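Local coordinates for protein aldose 1-epimerase (Caenorhabditis elegans, PDB 1LUR) that probably interconverts the alpha and beta anomers of aldose sugars such as galactose, as an aldose 1-epimerase (mutarotase) of the GalM family, at residues His186-Glu191 with Phe216-Gly221. Sequence-based numbering, arbitrary orientation.
Sequences HFLEME and FDFRSG
Leu188 lays its CD2 methyl over the centre of the Phe218 ring, 4.0 Å from the centroid and 9° off the ring normal, a CH-pi contact. With CG anti to the backbone N (chi1 -174°) the isobutyl group crosses the Phe218 side chain, and its branching supplies a methyl for the ring face. Gly221 CA lies 3.1 Å from Leu188 O in a CA-H...O contact. Glu189 extends alongside the Phe218-Gly221 type I turn, its OE1 3.1 Å from Gly221 N but poorly angled for a hydrogen bond; its acid suits a weak, long ion pair with Arg257. Glycine suits the turn's end, where phi is positive and CA packs against Glu189 CB. Met190, a selenomethionine, donates its backbone N-H to Phe218 O at 2.9 Å, from above the carbonyl plane; Gly221 N reaches the same oxygen from the opposite face. Arg219 grips Asp217 side-on, NE to OD1 and NH2 to OD2, and OD1 also accepts the backbone N-H of Arg219 in an Asx turn. The turn thus docks on strand 187-192 and leads into edge strand 222-223 of the large antiparallel sheet, consistent with the family's beta-sandwich; Leu188 and Met190 pack against Leu278 of strand 275-279.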
loop_
_atom_site.group_PDB
_atom_site.type_symbol
_atom_site.label_atom_id
_atom_site.label_comp_id
_atom_site.label_asym_id
_atom_site.label_seq_id
_atom_site.Cartn_x
_atom_site.Cartn_y
_atom_site.Cartn_z
ATOM N N HIS A 186 -8.338 -0.287 17.491
ATOM C CA HIS A 186 -9.020 -0.685 16.263
ATOM C C HIS A 186 -9.097 -2.202 16.177
ATOM O O HIS A 186 -8.211 -2.908 16.662
ATOM C CB HIS A 186 -8.276 -0.165 15.034
ATOM C CG HIS A 186 -8.519 1.279 14.738
ATOM N ND1 HIS A 186 -8.199 2.286 15.621
ATOM C CD2 HIS A 186 -9.028 1.887 13.641
ATOM C CE1 HIS A 186 -8.497 3.454 15.080
ATOM N NE2 HIS A 186 -9.001 3.240 13.879
ATOM N N PHE A 187 -10.161 -2.703 15.561
ATOM C CA PHE A 187 -10.335 -4.138 15.412
ATOM C C PHE A 187 -9.907 -4.513 14.005
ATOM O O PHE A 187 -10.108 -3.746 13.061
ATOM C CB PHE A 187 -11.796 -4.539 15.609
ATOM C CG PHE A 187 -12.224 -4.616 17.046
ATOM C CD1 PHE A 187 -12.354 -3.465 17.815
ATOM C CD2 PHE A 187 -12.510 -5.845 17.627
ATOM C CE1 PHE A 187 -12.766 -3.538 19.143
ATOM C CE2 PHE A 187 -12.923 -5.930 18.952
ATOM C CZ PHE A 187 -13.052 -4.772 19.710
ATOM N N LEU A 188 -9.317 -5.692 13.865
ATOM C CA LEU A 188 -8.869 -6.153 12.563
ATOM C C LEU A 188 -9.176 -7.630 12.405
ATOM O O LEU A 188 -8.956 -8.424 13.322
ATOM C CB LEU A 188 -7.363 -5.913 12.405
ATOM C CG LEU A 188 -6.729 -6.211 11.042
ATOM C CD1 LEU A 188 -7.351 -5.323 9.966
ATOM C CD2 LEU A 188 -5.225 -5.968 11.126
ATOM N N GLU A 189 -9.700 -7.991 11.242
ATOM C CA GLU A 189 -10.039 -9.375 10.948
ATOM C C GLU A 189 -9.548 -9.689 9.543
ATOM O O GLU A 189 -9.883 -8.988 8.586
ATOM C CB GLU A 189 -11.552 -9.589 11.043
ATOM C CG GLU A 189 -11.994 -10.999 10.699
ATOM C CD GLU A 189 -13.316 -11.365 11.347
ATOM O OE1 GLU A 189 -13.354 -11.487 12.591
ATOM O OE2 GLU A 189 -14.315 -11.529 10.617
HETATM N N MSE A 190 -8.749 -10.744 9.421
HETATM C CA MSE A 190 -8.210 -11.140 8.126
HETATM C C MSE A 190 -8.293 -12.621 7.824
HETATM O O MSE A 190 -8.125 -13.464 8.705
HETATM C CB MSE A 190 -6.741 -10.733 8.025
HETATM C CG MSE A 190 -6.465 -9.501 7.202
HETATM SE SE MSE A 190 -4.625 -9.533 6.591
HETATM C CE MSE A 190 -4.874 -10.490 4.931
ATOM N N GLU A 191 -8.540 -12.935 6.561
ATOM C CA GLU A 191 -8.630 -14.318 6.137
ATOM C C GLU A 191 -7.201 -14.698 5.748
ATOM O O GLU A 191 -6.878 -14.827 4.566
ATOM C CB GLU A 191 -9.555 -14.448 4.929
ATOM C CG GLU A 191 -10.945 -13.869 5.138
ATOM C CD GLU A 191 -11.607 -14.385 6.398
ATOM O OE1 GLU A 191 -11.574 -15.614 6.623
ATOM O OE2 GLU A 191 -12.163 -13.561 7.159
ATOM N N PHE A 216 -0.214 -12.943 15.077
ATOM C CA PHE A 216 -0.653 -12.435 13.780
ATOM C C PHE A 216 -1.961 -13.088 13.341
ATOM O O PHE A 216 -2.385 -12.914 12.197
ATOM C CB PHE A 216 0.407 -12.691 12.698
ATOM C CG PHE A 216 1.708 -11.963 12.922
ATOM C CD1 PHE A 216 1.724 -10.618 13.271
ATOM C CD2 PHE A 216 2.922 -12.625 12.752
ATOM C CE1 PHE A 216 2.934 -9.938 13.449
ATOM C CE2 PHE A 216 4.131 -11.955 12.928
ATOM C CZ PHE A 216 4.138 -10.610 13.275
ATOM N N ASP A 217 -2.589 -13.858 14.229
ATOM C CA ASP A 217 -3.849 -14.518 13.887
ATOM C C ASP A 217 -4.964 -13.506 14.088
ATOM O O ASP A 217 -5.324 -13.188 15.221
ATOM C CB ASP A 217 -4.107 -15.746 14.776
ATOM C CG ASP A 217 -5.102 -16.733 14.150
ATOM O OD1 ASP A 217 -6.041 -16.292 13.449
ATOM O OD2 ASP A 217 -4.956 -17.956 14.369
ATOM N N PHE A 218 -5.491 -12.991 12.980
ATOM C CA PHE A 218 -6.569 -12.007 13.006
ATOM C C PHE A 218 -7.817 -12.648 12.423
ATOM O O PHE A 218 -8.785 -11.958 12.106
ATOM C CB PHE A 218 -6.204 -10.785 12.154
ATOM C CG PHE A 218 -5.077 -9.958 12.711
ATOM C CD1 PHE A 218 -5.292 -9.095 13.780
ATOM C CD2 PHE A 218 -3.800 -10.035 12.159
ATOM C CE1 PHE A 218 -4.253 -8.316 14.292
ATOM C CE2 PHE A 218 -2.752 -9.262 12.663
ATOM C CZ PHE A 218 -2.979 -8.400 13.731
ATOM N N ARG A 219 -7.788 -13.968 12.277
ATOM C CA ARG A 219 -8.916 -14.702 11.724
ATOM C C ARG A 219 -10.201 -14.576 12.538
ATOM O O ARG A 219 -11.291 -14.792 12.013
ATOM C CB ARG A 219 -8.545 -16.180 11.554
ATOM C CG ARG A 219 -7.524 -16.421 10.441
ATOM C CD ARG A 219 -7.098 -17.882 10.344
ATOM N NE ARG A 219 -6.226 -18.278 11.447
ATOM C CZ ARG A 219 -5.654 -19.474 11.559
ATOM N NH1 ARG A 219 -5.859 -20.403 10.633
ATOM N NH2 ARG A 219 -4.864 -19.735 12.590
ATOM N N SER A 220 -10.071 -14.209 13.810
ATOM C CA SER A 220 -11.232 -14.059 14.683
ATOM C C SER A 220 -11.569 -12.599 14.962
ATOM O O SER A 220 -12.492 -12.302 15.723
ATOM C CB SER A 220 -10.987 -14.784 16.008
ATOM O OG SER A 220 -9.856 -14.247 16.672
ATOM N N GLY A 221 -10.817 -11.692 14.351
ATOM C CA GLY A 221 -11.061 -10.276 14.555
ATOM C C GLY A 221 -10.760 -9.836 15.974
ATOM O O GLY A 221 -11.499 -10.162 16.903
#